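Local coordinates for putative cytoplasmic protein (Salmonella enterica subsp. enterica serovar Typhimurium, PDB 4IQN) that is of unknown function but belongs to the DUF5066 family and folds as a single chain around a four-stranded antiparallel sheet, at residues Ile74-Lys79 with Leu125-His130; Ile136-Thr141 with Tyr149-Met154; Glu13-Val18 with Arg63-Asn68; Ser67-Pro72 with Tyr171-Gly176. One frame throughout, in Å; residues are numbered along the deposited sequence. Where two conformers were deposited one is given.

Contact 1 of 4, residues Ile74-Lys79 with Leu125-His130; sequences IETLQK and LIRIDH
Ile-74 and Glu-75 present their shared peptide to Asp-129, whose carboxylate is the focus of the contact. Ile-74 C lies 3.7 Å from Asp-129 OD2. The O of Ile-74 takes a nearly straight bond from NE2 of Gln-78, one turn further on. The segment then enters a short helical turn. Glu-75 N gives OD2 of Asp-129 a weak, bent bond; Glu-75 CB lies 3.4 Å from Asp-129 OD2, and the chain beyond CG is extended. Thr-76 grips both carboxylate oxygens: its N reaches the syn lone pair of Asp-129 OD2 at 2.9 Å in an almost linear bond (170°), and its OG1 donates to Asp-129 OD1. That second bond is modelled at 2.4 Å between OG1 and OD1, so short that its exact length is doubtful. OG1 sits beside the backbone N (chi1 -64°), which lets one residue span the carboxylate. Thr-76 CG2 packs on CG of Arg-127 at 4.0 Å. Leu-77 supplies the apolar part, its CB resting on Ile-126 CG2 at 3.7 Å and its CD2 following close by. A water accepts from Leu-77 N at 2.9 Å and lies within hydrogen-bonding distance of Arg-127 O and Asp-129 OD2, tying the turn to the strand. Arg-127 directs its charged end elsewhere, to Glu-95. One well-aligned and one weak backbone N-H, with the threonine hydroxyl, tie Asp-129 to the 74-79 loop; they would tend to stabilise its negative charge, an effect partly offset by the nearby Glu-75 carboxylate.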
loop_
_atom_site.group_PDB
_atom_site.type_symbol
_atom_site.label_atom_id
_atom_site.label_comp_id
_atom_site.label_asym_id
_atom_site.label_seq_id
_atom_site.Cartn_x
_atom_site.Cartn_y
_atom_site.Cartn_z
ATOM N N ILE A 74 7.802 4.300 -2.832
ATOM C CA ILE A 74 7.981 2.863 -2.969
ATOM C C ILE A 74 9.285 2.387 -2.349
ATOM O O ILE A 74 9.856 1.417 -2.801
ATOM C CB ILE A 74 7.912 2.476 -4.455
ATOM C CG1 ILE A 74 8.920 3.282 -5.283
ATOM C CG2 ILE A 74 6.519 2.715 -5.018
ATOM C CD1 ILE A 74 9.076 2.755 -6.684
ATOM N N GLU A 75 9.752 3.067 -1.307
ATOM C CA GLU A 75 11.022 2.725 -0.665
ATOM C C GLU A 75 10.926 1.490 0.227
ATOM O O GLU A 75 11.689 0.526 0.077
ATOM C CB GLU A 75 11.529 3.903 0.134
ATOM C CG GLU A 75 12.855 3.711 0.822
ATOM C CD GLU A 75 13.283 4.993 1.466
ATOM O OE1 GLU A 75 12.904 5.205 2.623
ATOM O OE2 GLU A 75 13.924 5.805 0.793
ATOM N N THR A 76 9.998 1.523 1.161
ATOM C CA THR A 76 9.866 0.481 2.164
ATOM C C THR A 76 9.639 -0.909 1.546
ATOM O O THR A 76 10.171 -1.933 2.048
ATOM C CB THR A 76 8.706 0.832 3.125
ATOM O OG1 THR A 76 9.033 2.038 3.847
ATOM C CG2 THR A 76 8.442 -0.291 4.105
ATOM N N LEU A 77 8.850 -0.959 0.482
ATOM C CA LEU A 77 8.443 -2.243 -0.082
ATOM C C LEU A 77 9.650 -3.001 -0.612
ATOM O O LEU A 77 9.641 -4.252 -0.693
ATOM C CB LEU A 77 7.395 -2.062 -1.166
ATOM C CG LEU A 77 7.791 -1.346 -2.453
ATOM C CD1 LEU A 77 8.392 -2.309 -3.492
ATOM C CD2 LEU A 77 6.569 -0.595 -3.016
ATOM N N GLN A 78 10.697 -2.272 -0.967
ATOM C CA GLN A 78 11.900 -2.931 -1.532
ATOM C C GLN A 78 12.669 -3.751 -0.473
ATOM O O GLN A 78 13.445 -4.637 -0.811
ATOM C CB GLN A 78 12.793 -1.904 -2.254
ATOM C CG GLN A 78 12.011 -1.234 -3.384
ATOM C CD GLN A 78 12.764 -0.194 -4.147
ATOM O OE1 GLN A 78 13.827 -0.457 -4.693
ATOM N NE2 GLN A 78 12.186 0.990 -4.250
ATOM N N LYS A 79 12.441 -3.444 0.800
ATOM C CA LYS A 79 12.987 -4.186 1.900
ATOM C C LYS A 79 12.358 -5.587 1.984
ATOM O O LYS A 79 12.889 -6.442 2.693
ATOM C CB LYS A 79 12.789 -3.422 3.219
ATOM C CG LYS A 79 13.672 -2.165 3.399
ATOM C CD LYS A 79 13.257 -1.352 4.642
ATOM C CE LYS A 79 13.924 0.023 4.674
ATOM N NZ LYS A 79 14.080 0.545 6.057
ATOM N N LEU A 125 -0.138 -7.473 2.123
ATOM C CA LEU A 125 -0.064 -6.012 2.047
ATOM C C LEU A 125 1.283 -5.621 1.498
ATOM O O LEU A 125 2.276 -6.237 1.802
ATOM C CB LEU A 125 -0.208 -5.356 3.438
ATOM C CG LEU A 125 -1.474 -5.699 4.206
ATOM C CD1 LEU A 125 -1.414 -5.218 5.650
ATOM C CD2 LEU A 125 -2.658 -5.092 3.483
ATOM N N ILE A 126 1.293 -4.569 0.687
ATOM C CA ILE A 126 2.509 -3.891 0.294
ATOM C C ILE A 126 2.449 -2.513 0.891
ATOM O O ILE A 126 1.489 -1.754 0.616
ATOM C CB ILE A 126 2.664 -3.796 -1.243
ATOM C CG1 ILE A 126 2.841 -5.181 -1.894
ATOM C CG2 ILE A 126 3.846 -2.922 -1.611
ATOM C CD1 ILE A 126 2.920 -5.105 -3.416
ATOM N N ARG A 127 3.467 -2.152 1.664
ATOM C CA ARG A 127 3.482 -0.830 2.315
ATOM C C ARG A 127 3.882 0.223 1.314
ATOM O O ARG A 127 4.835 0.046 0.562
ATOM C CB ARG A 127 4.470 -0.821 3.482
ATOM C CG ARG A 127 4.507 0.422 4.365
ATOM C CD ARG A 127 3.175 0.693 5.014
ATOM N NE ARG A 127 3.363 1.426 6.257
ATOM C CZ ARG A 127 3.339 2.753 6.383
ATOM N NH1 ARG A 127 3.093 3.563 5.344
ATOM N NH2 ARG A 127 3.525 3.264 7.581
ATOM N N ILE A 128 3.153 1.330 1.306
ATOM C CA ILE A 128 3.477 2.515 0.483
ATOM C C ILE A 128 3.876 3.643 1.436
ATOM O O ILE A 128 3.223 3.853 2.463
ATOM C CB ILE A 128 2.258 2.952 -0.341
ATOM C CG1 ILE A 128 1.886 1.894 -1.373
ATOM C CG2 ILE A 128 2.455 4.337 -1.018
ATOM C CD1 ILE A 128 2.887 1.688 -2.500
ATOM N N ASP A 129 4.946 4.362 1.103
ATOM C CA ASP A 129 5.442 5.431 1.940
ATOM C C ASP A 129 4.576 6.663 1.662
ATOM O O ASP A 129 4.319 6.988 0.527
ATOM C CB ASP A 129 6.898 5.685 1.648
ATOM C CG ASP A 129 7.747 4.429 1.893
ATOM O OD1 ASP A 129 7.925 4.078 3.095
ATOM O OD2 ASP A 129 8.180 3.784 0.904
ATOM N N HIS A 130 4.117 7.303 2.724
ATOM C CA HIS A 130 3.075 8.315 2.637
ATOM C C HIS A 130 3.621 9.676 3.033
ATOM O O HIS A 130 4.715 9.786 3.585
ATOM C CB HIS A 130 1.906 7.908 3.539
ATOM C CG HIS A 130 0.708 8.795 3.420
ATOM N ND1 HIS A 130 0.220 9.226 2.210
ATOM C CD2 HIS A 130 -0.096 9.335 4.369
ATOM C CE1 HIS A 130 -0.843 9.989 2.413
ATOM N NE2 HIS A 130 -1.044 10.079 3.717
HETATM O O HOH W 1 7.139 1.330 -0.089
#

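Contact 2 of 4, residues Ile136-Thr141 with Tyr149-Met154; sequences IFIYIT and YPIARM
Ile-136 CG1 stands beside its own backbone N, and a chi2 of -62° folds CD1 over one face of the Arg-153 guanidinium, 3.6 Å from NH1. Ile-140 uses the same kind of bend (chi2 -59°) to lay CD1 over a face of the Tyr-149 ring, a CH-pi contact 4.1 Å from CD1 to the ring centroid. Between these ends the backbones pair. Phe-137 and Ala-152 exchange two hydrogen bonds, N to O and O to N, and Tyr-139 N gives Pro-150 O a third at 2.9 Å, nearly straight (173°). Ile-136 CG2 meets Ile-151 CG2 at 3.7 Å, on the sheet face that also carries Ile-138 and Arg-153. On the other face the Phe-137 ring takes Met-154 CB (a selenomethionine) at its edge, 3.9 Å from CE2. Ile-138 CG2 packs against Tyr-149 CB at 3.6 Å, the two side chains crossing at about a right angle. Polar ends have partners outside the pair: Tyr-149 OH with Glu-50 O, Thr-141 OG1 with Asp-203, and Arg-153 NH2 in a salt bridge to Glu-163. Ile-140 is the centre of an inverse gamma turn. Strands 135-140 and 151-155, antiparallel and consecutive in the chain, form a beta hairpin, the central pair of a four-stranded antiparallel meander.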
loop_
_atom_site.group_PDB
_atom_site.type_symbol
_atom_site.label_atom_id
_atom_site.label_comp_id
_atom_site.label_asym_id
_atom_site.label_seq_id
_atom_site.Cartn_x
_atom_site.Cartn_y
_atom_site.Cartn_z
ATOM N N ILE A 136 -0.346 3.659 4.391
ATOM C CA ILE A 136 -0.991 3.389 3.141
ATOM C C ILE A 136 -0.487 2.004 2.703
ATOM O O ILE A 136 0.722 1.726 2.847
ATOM C CB ILE A 136 -0.534 4.382 2.045
ATOM C CG1 ILE A 136 -0.697 5.862 2.439
ATOM C CG2 ILE A 136 -1.182 4.103 0.710
ATOM C CD1 ILE A 136 -2.112 6.244 2.687
ATOM N N PHE A 137 -1.393 1.164 2.180
ATOM C CA PHE A 137 -1.015 -0.197 1.753
ATOM C C PHE A 137 -1.706 -0.506 0.441
ATOM O O PHE A 137 -2.823 -0.068 0.173
ATOM C CB PHE A 137 -1.464 -1.272 2.742
ATOM C CG PHE A 137 -1.151 -0.995 4.169
ATOM C CD1 PHE A 137 0.029 -1.432 4.751
ATOM C CD2 PHE A 137 -2.055 -0.320 4.971
ATOM C CE1 PHE A 137 0.324 -1.176 6.070
ATOM C CE2 PHE A 137 -1.784 -0.088 6.284
ATOM C CZ PHE A 137 -0.595 -0.495 6.849
ATOM N N ILE A 138 -1.041 -1.279 -0.394
ATOM C CA ILE A 138 -1.687 -1.923 -1.468
ATOM C C ILE A 138 -2.256 -3.213 -0.885
ATOM O O ILE A 138 -1.527 -3.986 -0.222
ATOM C CB ILE A 138 -0.729 -2.204 -2.651
ATOM C CG1 ILE A 138 0.057 -0.953 -3.064
ATOM C CG2 ILE A 138 -1.515 -2.688 -3.833
ATOM C CD1 ILE A 138 1.037 -1.248 -4.192
ATOM N N TYR A 139 -3.540 -3.425 -1.129
ATOM C CA TYR A 139 -4.305 -4.526 -0.522
ATOM C C TYR A 139 -4.365 -5.646 -1.527
ATOM O O TYR A 139 -5.091 -5.549 -2.516
ATOM C CB TYR A 139 -5.730 -4.029 -0.179
ATOM C CG TYR A 139 -6.416 -4.771 0.927
ATOM C CD1 TYR A 139 -5.902 -4.765 2.224
ATOM C CD2 TYR A 139 -7.601 -5.472 0.702
ATOM C CE1 TYR A 139 -6.546 -5.461 3.265
ATOM C CE2 TYR A 139 -8.244 -6.166 1.751
ATOM C CZ TYR A 139 -7.711 -6.161 3.023
ATOM O OH TYR A 139 -8.348 -6.852 4.070
ATOM N N ILE A 140 -3.583 -6.715 -1.299
ATOM C CA ILE A 140 -3.374 -7.716 -2.336
ATOM C C ILE A 140 -4.492 -8.775 -2.329
ATOM O O ILE A 140 -4.371 -9.817 -1.712
ATOM C CB ILE A 140 -2.017 -8.381 -2.167
ATOM C CG1 ILE A 140 -0.890 -7.360 -2.070
ATOM C CG2 ILE A 140 -1.741 -9.379 -3.312
ATOM C CD1 ILE A 140 -0.722 -6.407 -3.255
ATOM N N THR A 141 -5.598 -8.459 -2.991
ATOM C CA THR A 141 -6.740 -9.334 -3.103
ATOM C C THR A 141 -6.821 -9.757 -4.551
ATOM O O THR A 141 -6.166 -10.733 -4.939
ATOM C CB THR A 141 -8.020 -8.652 -2.619
ATOM O OG1 THR A 141 -8.084 -7.364 -3.205
ATOM C CG2 THR A 141 -7.990 -8.492 -1.123
ATOM N N TYR A 149 -4.709 -3.283 -7.689
ATOM C CA TYR A 149 -5.301 -3.686 -6.428
ATOM C C TYR A 149 -5.829 -2.442 -5.689
ATOM O O TYR A 149 -5.398 -1.325 -5.950
ATOM C CB TYR A 149 -4.286 -4.341 -5.527
ATOM C CG TYR A 149 -3.780 -5.667 -6.012
ATOM C CD1 TYR A 149 -4.581 -6.777 -5.985
ATOM C CD2 TYR A 149 -2.466 -5.787 -6.488
ATOM C CE1 TYR A 149 -4.069 -8.019 -6.400
ATOM C CE2 TYR A 149 -1.976 -6.999 -6.939
ATOM C CZ TYR A 149 -2.795 -8.109 -6.890
ATOM O OH TYR A 149 -2.367 -9.335 -7.303
ATOM N N PRO A 150 -6.703 -2.648 -4.706
ATOM C CA PRO A 150 -7.141 -1.466 -3.926
ATOM C C PRO A 150 -6.046 -0.903 -3.025
ATOM O O PRO A 150 -5.035 -1.567 -2.753
ATOM C CB PRO A 150 -8.272 -2.009 -3.056
ATOM C CG PRO A 150 -8.584 -3.361 -3.561
ATOM C CD PRO A 150 -7.362 -3.874 -4.253
ATOM N N ILE A 151 -6.247 0.320 -2.545
ATOM C CA ILE A 151 -5.446 0.898 -1.491
ATOM C C ILE A 151 -6.216 0.801 -0.171
ATOM O O ILE A 151 -7.436 0.998 -0.138
ATOM C CB ILE A 151 -5.162 2.374 -1.809
ATOM C CG1 ILE A 151 -4.260 2.446 -3.059
ATOM C CG2 ILE A 151 -4.543 3.121 -0.624
ATOM C CD1 ILE A 151 -2.836 1.988 -2.795
ATOM N N ALA A 152 -5.491 0.478 0.896
ATOM C CA ALA A 152 -6.020 0.541 2.258
ATOM C C ALA A 152 -5.269 1.617 3.018
ATOM O O ALA A 152 -4.078 1.881 2.738
ATOM C CB ALA A 152 -5.869 -0.780 2.948
ATOM N N ARG A 153 -5.963 2.223 3.986
ATOM C CA ARG A 153 -5.399 3.211 4.870
ATOM C C ARG A 153 -5.542 2.788 6.324
ATOM O O ARG A 153 -6.504 2.094 6.687
ATOM C CB ARG A 153 -6.077 4.596 4.665
ATOM C CG ARG A 153 -5.676 5.271 3.390
ATOM C CD ARG A 153 -6.444 6.548 3.166
ATOM N NE ARG A 153 -5.974 7.293 2.023
ATOM C CZ ARG A 153 -5.119 8.320 2.061
ATOM N NH1 ARG A 153 -4.646 8.792 3.198
ATOM N NH2 ARG A 153 -4.781 8.925 0.947
HETATM N N MSE A 154 -4.595 3.210 7.154
HETATM C CA MSE A 154 -4.676 2.993 8.596
HETATM C C MSE A 154 -4.292 4.251 9.332
HETATM O O MSE A 154 -3.258 4.858 9.091
HETATM C CB MSE A 154 -3.863 1.777 9.012
HETATM C CG MSE A 154 -3.811 1.595 10.517
HETATM SE SE MSE A 154 -2.847 -0.045 10.841
HETATM C CE MSE A 154 -3.692 -0.483 12.546
#

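Contact 3 of 4, residues Glu13-Val18 with Arg63-Asn68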
loop_
_atom_site.group_PDB
_atom_site.type_symbol
_atom_site.label_atom_id
_atom_site.label_comp_id
_atom_site.label_asym_id
_atom_site.label_seq_id
_atom_site.Cartn_x
_atom_site.Cartn_y
_atom_site.Cartn_z
ATOM N N GLU A 13 4.313 10.047 -16.920
ATOM C CA GLU A 13 4.794 11.342 -17.397
ATOM C C GLU A 13 4.708 12.409 -16.308
ATOM O O GLU A 13 5.616 13.250 -16.188
ATOM C CB GLU A 13 4.040 11.834 -18.659
ATOM C CG GLU A 13 4.275 10.980 -19.905
ATOM C CD GLU A 13 5.752 10.694 -20.186
ATOM O OE1 GLU A 13 6.472 11.607 -20.625
ATOM O OE2 GLU A 13 6.206 9.546 -19.974
ATOM N N LEU A 14 3.622 12.405 -15.543
ATOM C CA LEU A 14 3.479 13.343 -14.438
ATOM C C LEU A 14 4.463 13.021 -13.310
ATOM O O LEU A 14 5.047 13.918 -12.727
ATOM C CB LEU A 14 2.030 13.386 -13.953
ATOM C CG LEU A 14 1.006 13.824 -15.013
ATOM C CD1 LEU A 14 -0.402 13.487 -14.552
ATOM C CD2 LEU A 14 1.143 15.302 -15.345
ATOM N N VAL A 15 4.696 11.743 -13.040
ATOM C CA VAL A 15 5.654 11.360 -12.005
ATOM C C VAL A 15 7.059 11.818 -12.413
ATOM O O VAL A 15 7.761 12.425 -11.597
ATOM C CB VAL A 15 5.588 9.860 -11.675
ATOM C CG1 VAL A 15 6.767 9.450 -10.793
ATOM C CG2 VAL A 15 4.283 9.529 -10.969
ATOM N N LYS A 16 7.437 11.580 -13.675
ATOM C CA LYS A 16 8.704 12.108 -14.240
ATOM C C LYS A 16 8.805 13.615 -14.066
ATOM O O LYS A 16 9.885 14.155 -13.862
ATOM C CB LYS A 16 8.829 11.818 -15.737
ATOM C CG LYS A 16 9.192 10.393 -16.071
ATOM C CD LYS A 16 9.305 10.214 -17.568
ATOM C CE LYS A 16 9.560 8.755 -17.872
ATOM N NZ LYS A 16 9.482 8.533 -19.319
ATOM N N LYS A 17 7.674 14.285 -14.172
ATOM C CA LYS A 17 7.634 15.725 -14.098
ATOM C C LYS A 17 7.900 16.272 -12.709
ATOM O O LYS A 17 8.577 17.265 -12.595
ATOM C CB LYS A 17 6.309 16.257 -14.636
ATOM C CG LYS A 17 6.228 17.767 -14.645
ATOM C CD LYS A 17 5.013 18.248 -15.418
ATOM C CE LYS A 17 4.946 19.770 -15.400
ATOM N NZ LYS A 17 4.595 20.294 -16.741
ATOM N N VAL A 18 7.391 15.630 -11.666
ATOM C CA VAL A 18 7.551 16.136 -10.287
ATOM C C VAL A 18 8.731 15.529 -9.507
ATOM O O VAL A 18 9.076 16.018 -8.430
ATOM C CB VAL A 18 6.269 15.908 -9.431
ATOM C CG1 VAL A 18 5.047 16.583 -10.049
ATOM C CG2 VAL A 18 6.001 14.425 -9.211
ATOM N N ARG A 63 13.304 3.530 -9.014
ATOM C CA ARG A 63 13.003 2.818 -7.783
ATOM C C ARG A 63 13.170 3.723 -6.565
ATOM O O ARG A 63 12.752 3.345 -5.459
ATOM C CB ARG A 63 13.861 1.560 -7.659
ATOM C CG ARG A 63 15.214 1.802 -7.081
ATOM C CD ARG A 63 16.099 0.568 -7.204
ATOM N NE ARG A 63 16.504 0.333 -8.580
ATOM C CZ ARG A 63 17.265 -0.691 -8.944
ATOM N NH1 ARG A 63 17.691 -1.553 -8.034
ATOM N NH2 ARG A 63 17.607 -0.851 -10.203
ATOM N N ASP A 64 13.778 4.896 -6.774
ATOM C CA ASP A 64 14.092 5.834 -5.704
ATOM C C ASP A 64 13.352 7.185 -5.874
ATOM O O ASP A 64 13.761 8.217 -5.325
ATOM C CB ASP A 64 15.617 6.053 -5.654
ATOM C CG ASP A 64 16.383 4.812 -5.189
ATOM O OD1 ASP A 64 15.859 4.083 -4.305
ATOM O OD2 ASP A 64 17.528 4.576 -5.685
ATOM N N LEU A 65 12.248 7.172 -6.606
ATOM C CA LEU A 65 11.494 8.403 -6.877
ATOM C C LEU A 65 11.035 9.071 -5.597
ATOM O O LEU A 65 10.827 8.417 -4.579
ATOM C CB LEU A 65 10.326 8.131 -7.827
ATOM C CG LEU A 65 9.177 7.320 -7.278
ATOM C CD1 LEU A 65 8.117 8.251 -6.676
ATOM C CD2 LEU A 65 8.552 6.495 -8.387
ATOM N N LEU A 66 10.950 10.393 -5.673
ATOM C CA LEU A 66 10.504 11.261 -4.600
ATOM C C LEU A 66 9.387 12.122 -5.180
ATOM O O LEU A 66 9.554 12.724 -6.236
ATOM C CB LEU A 66 11.667 12.150 -4.115
ATOM C CG LEU A 66 12.805 11.469 -3.358
ATOM C CD1 LEU A 66 13.987 12.383 -3.052
ATOM C CD2 LEU A 66 12.247 10.898 -2.059
ATOM N N SER A 67 8.243 12.167 -4.498
ATOM C CA SER A 67 7.116 12.917 -4.975
ATOM C C SER A 67 7.382 14.411 -4.926
ATOM O O SER A 67 8.435 14.856 -4.457
ATOM C CB SER A 67 5.885 12.636 -4.118
ATOM O OG SER A 67 6.044 13.177 -2.821
ATOM N N ASN A 68 6.401 15.165 -5.424
ATOM C CA ASN A 68 6.340 16.616 -5.231
ATOM C C ASN A 68 6.452 17.064 -3.765
ATOM O O ASN A 68 6.765 18.228 -3.500
ATOM C CB ASN A 68 5.078 17.228 -5.872
ATOM C CG ASN A 68 3.792 16.478 -5.521
ATOM O OD1 ASN A 68 3.697 15.297 -5.757
ATOM N ND2 ASN A 68 2.794 17.177 -4.995
#
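Val-18 and Asn-68 meet by van der Waals contact, CB to CB at 4.0 Å, where the last residue of helix 8-18 comes down on the loop. Val-18 CG2 lies 3.9 Å from Asn-68 N and covers it. The apolar side-chain pair is Val-15 CG1 and Leu-65 CD2, at 4.2 Å, one helical turn back. Val-15 CG1 is anti to the backbone N (chi1 169°), which carries it to the leucine. No hydrogen bond links the two segments. Asn-68 N, buried under the valine, has no partner anywhere in the model, whereas the amide ND2 of Asn-68 is satisfied by Ile-173 O. Polar links arise just past the helix end instead, where Leu-66 N bonds to Asn-19 OD1 and Leu-66 also shares a backbone hydrogen bond with Arg-20. Within the helix, Lys-16 NZ makes a weak salt bridge of 3.5 Å to Glu-13 OE2. Helix 8-18 touches the loop through Val-15 and Val-18, and helix 166-174 touches both, with Ile-174 against Val-15 and Asn-68, and Ile-173 against Ser-67.

Contact 4 of 4, residues Ser67-Pro72 with Tyr171-Gly176; sequences SNYNMP and YNIISG
Ser-67 to Asn-70 form a type I beta turn, closed by Asn-70 N to Ser-67 O at 2.8 Å, and the turn brings Asn-68 and Tyr-69 against Ile-173 at the C-terminal end of helix 166-174. Asn-68 places CG in the crowded position between its backbone N and carbonyl carbon (chi1 48°). From there ND2 donates to Ile-173 O at 3.0 Å, the N-H pointing almost straight at the oxygen (164°), which lies in the amide plane; seen from the acceptor, ND2 is tilted 33° from the carbonyl plane. The other branch, OD1, rests against Ile-173 CG2 and against Ile-174 CA at 3.6 Å. Tyr-69 approaches the same carbonyl with its ring edge: Ile-173 O lies in the ring plane, 3.6 Å from Tyr-69 CE1, while Tyr-69 CD1 packs obliquely on Ile-173 CG2 at 3.9 Å. That methyl also reaches Ser-67 CB at 4.0 Å, so one branch of the isoleucine is bordered by three of the four turn residues, Ser-67, Asn-68 and Tyr-69. Ser-67 OG accepts from Tyr-69 N at 3.0 Å, an ST turn. On the helix, Ser-175 OG donates to Asn-172 O. Asn-70 has a left-handed backbone, and Ser-67 N bonds to Met-71 O, consistent with a type I turn followed by a G1 bulge, here docked on the carbonyl end of a helix.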
loop_
_atom_site.group_PDB
_atom_site.type_symbol
_atom_site.label_atom_id
_atom_site.label_comp_id
_atom_site.label_asym_id
_atom_site.label_seq_id
_atom_site.Cartn_x
_atom_site.Cartn_y
_atom_site.Cartn_z
ATOM N N SER A 67 8.243 12.167 -4.498
ATOM C CA SER A 67 7.116 12.917 -4.975
ATOM C C SER A 67 7.382 14.411 -4.926
ATOM O O SER A 67 8.435 14.856 -4.457
ATOM C CB SER A 67 5.885 12.636 -4.118
ATOM O OG SER A 67 6.044 13.177 -2.821
ATOM N N ASN A 68 6.401 15.165 -5.424
ATOM C CA ASN A 68 6.340 16.616 -5.231
ATOM C C ASN A 68 6.452 17.064 -3.765
ATOM O O ASN A 68 6.765 18.228 -3.500
ATOM C CB ASN A 68 5.078 17.228 -5.872
ATOM C CG ASN A 68 3.792 16.478 -5.521
ATOM O OD1 ASN A 68 3.697 15.297 -5.757
ATOM N ND2 ASN A 68 2.794 17.177 -4.995
ATOM N N TYR A 69 6.194 16.159 -2.824
ATOM C CA TYR A 69 6.423 16.396 -1.400
ATOM C C TYR A 69 7.871 16.168 -0.949
ATOM O O TYR A 69 8.179 16.339 0.225
ATOM C CB TYR A 69 5.514 15.475 -0.573
ATOM C CG TYR A 69 4.072 15.895 -0.529
ATOM C CD1 TYR A 69 3.198 15.577 -1.574
ATOM C CD2 TYR A 69 3.561 16.595 0.575
ATOM C CE1 TYR A 69 1.877 15.951 -1.529
ATOM C CE2 TYR A 69 2.232 16.957 0.622
ATOM C CZ TYR A 69 1.407 16.624 -0.432
ATOM O OH TYR A 69 0.100 16.966 -0.403
ATOM N N ASN A 70 8.745 15.818 -1.885
ATOM C CA ASN A 70 10.121 15.456 -1.616
ATOM C C ASN A 70 10.229 14.290 -0.636
ATOM O O ASN A 70 11.089 14.296 0.235
ATOM C CB ASN A 70 10.905 16.666 -1.116
ATOM C CG ASN A 70 12.377 16.499 -1.274
ATOM O OD1 ASN A 70 12.851 15.793 -2.180
ATOM N ND2 ASN A 70 13.133 17.137 -0.386
HETATM N N MSE A 71 9.346 13.309 -0.784
HETATM C CA MSE A 71 9.305 12.131 0.096
HETATM C C MSE A 71 9.080 10.910 -0.758
HETATM O O MSE A 71 8.439 10.994 -1.805
HETATM C CB MSE A 71 8.162 12.270 1.117
HETATM C CG MSE A 71 8.246 13.587 1.868
HETATM SE SE MSE A 71 6.816 13.756 3.200
HETATM C CE MSE A 71 7.164 12.137 4.232
ATOM N N PRO A 72 9.587 9.757 -0.319
ATOM C CA PRO A 72 9.488 8.549 -1.121
ATOM C C PRO A 72 8.072 7.974 -1.206
ATOM O O PRO A 72 7.191 8.422 -0.485
ATOM C CB PRO A 72 10.439 7.579 -0.417
ATOM C CG PRO A 72 10.487 8.024 0.998
ATOM C CD PRO A 72 10.351 9.520 0.927
ATOM N N TYR A 171 -2.343 10.260 -8.351
ATOM C CA TYR A 171 -2.919 11.445 -8.996
ATOM C C TYR A 171 -3.267 12.478 -7.933
ATOM O O TYR A 171 -3.064 13.699 -8.127
ATOM C CB TYR A 171 -4.157 11.094 -9.830
ATOM C CG TYR A 171 -3.864 10.790 -11.284
ATOM C CD1 TYR A 171 -3.625 11.815 -12.208
ATOM C CD2 TYR A 171 -3.798 9.496 -11.738
ATOM C CE1 TYR A 171 -3.346 11.539 -13.528
ATOM C CE2 TYR A 171 -3.534 9.217 -13.080
ATOM C CZ TYR A 171 -3.297 10.232 -13.973
ATOM O OH TYR A 171 -3.020 9.958 -15.317
ATOM N N ASN A 172 -3.797 11.998 -6.818
ATOM C CA ASN A 172 -4.151 12.905 -5.725
ATOM C C ASN A 172 -2.887 13.531 -5.093
ATOM O O ASN A 172 -2.836 14.738 -4.894
ATOM C CB ASN A 172 -5.062 12.230 -4.718
ATOM C CG ASN A 172 -6.503 12.149 -5.195
ATOM O OD1 ASN A 172 -6.938 11.210 -5.872
ATOM N ND2 ASN A 172 -7.249 13.147 -4.859
ATOM N N ILE A 173 -1.840 12.734 -4.864
ATOM C CA ILE A 173 -0.589 13.276 -4.320
ATOM C C ILE A 173 -0.046 14.384 -5.218
ATOM O O ILE A 173 0.308 15.456 -4.745
ATOM C CB ILE A 173 0.485 12.176 -4.123
ATOM C CG1 ILE A 173 0.079 11.189 -3.032
ATOM C CG2 ILE A 173 1.873 12.756 -3.876
ATOM C CD1 ILE A 173 -0.067 11.780 -1.654
ATOM N N ILE A 174 -0.019 14.107 -6.514
ATOM C CA ILE A 174 0.577 15.001 -7.496
ATOM C C ILE A 174 -0.256 16.253 -7.794
ATOM O O ILE A 174 0.273 17.240 -8.292
ATOM C CB ILE A 174 0.813 14.220 -8.794
ATOM C CG1 ILE A 174 1.991 13.268 -8.576
ATOM C CG2 ILE A 174 1.054 15.156 -9.960
ATOM C CD1 ILE A 174 2.199 12.278 -9.690
ATOM N N SER A 175 -1.542 16.220 -7.454
ATOM C CA SER A 175 -2.473 17.331 -7.780
ATOM C C SER A 175 -2.091 18.671 -7.149
ATOM O O SER A 175 -2.440 19.720 -7.680
ATOM C CB SER A 175 -3.937 16.987 -7.406
ATOM O OG SER A 175 -4.115 16.929 -5.999
ATOM N N GLY A 176 -1.387 18.649 -6.028
ATOM C CA GLY A 176 -1.038 19.879 -5.325
ATOM C C GLY A 176 0.036 20.686 -6.017
ATOM O O GLY A 176 0.207 21.864 -5.714
#

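How the contacts relate
Contact 2 is the core, a buried hairpin held by backbone pairing and apolar side chains, its centre about 5 Å from the chain centre. Contact 1, partly buried, adjoins it: its strand 124-128 pairs with strand 135-140, and Asp-129, which follows in the chain, binds the loop. The centres of contacts 3 and 4 lie farther out, about 17 and 15 Å from the chain centre; 3 is partly buried, 4 buried, and they share Ser-67 and Asn-68. Contact 3 is weakly apolar, contact 4 turns on a single amide-to-carbonyl bond, and helices 8-18 and 166-174 also touch directly there. The long loop between strands 48-49 and 86-87 runs through contacts 3, 4 and 1.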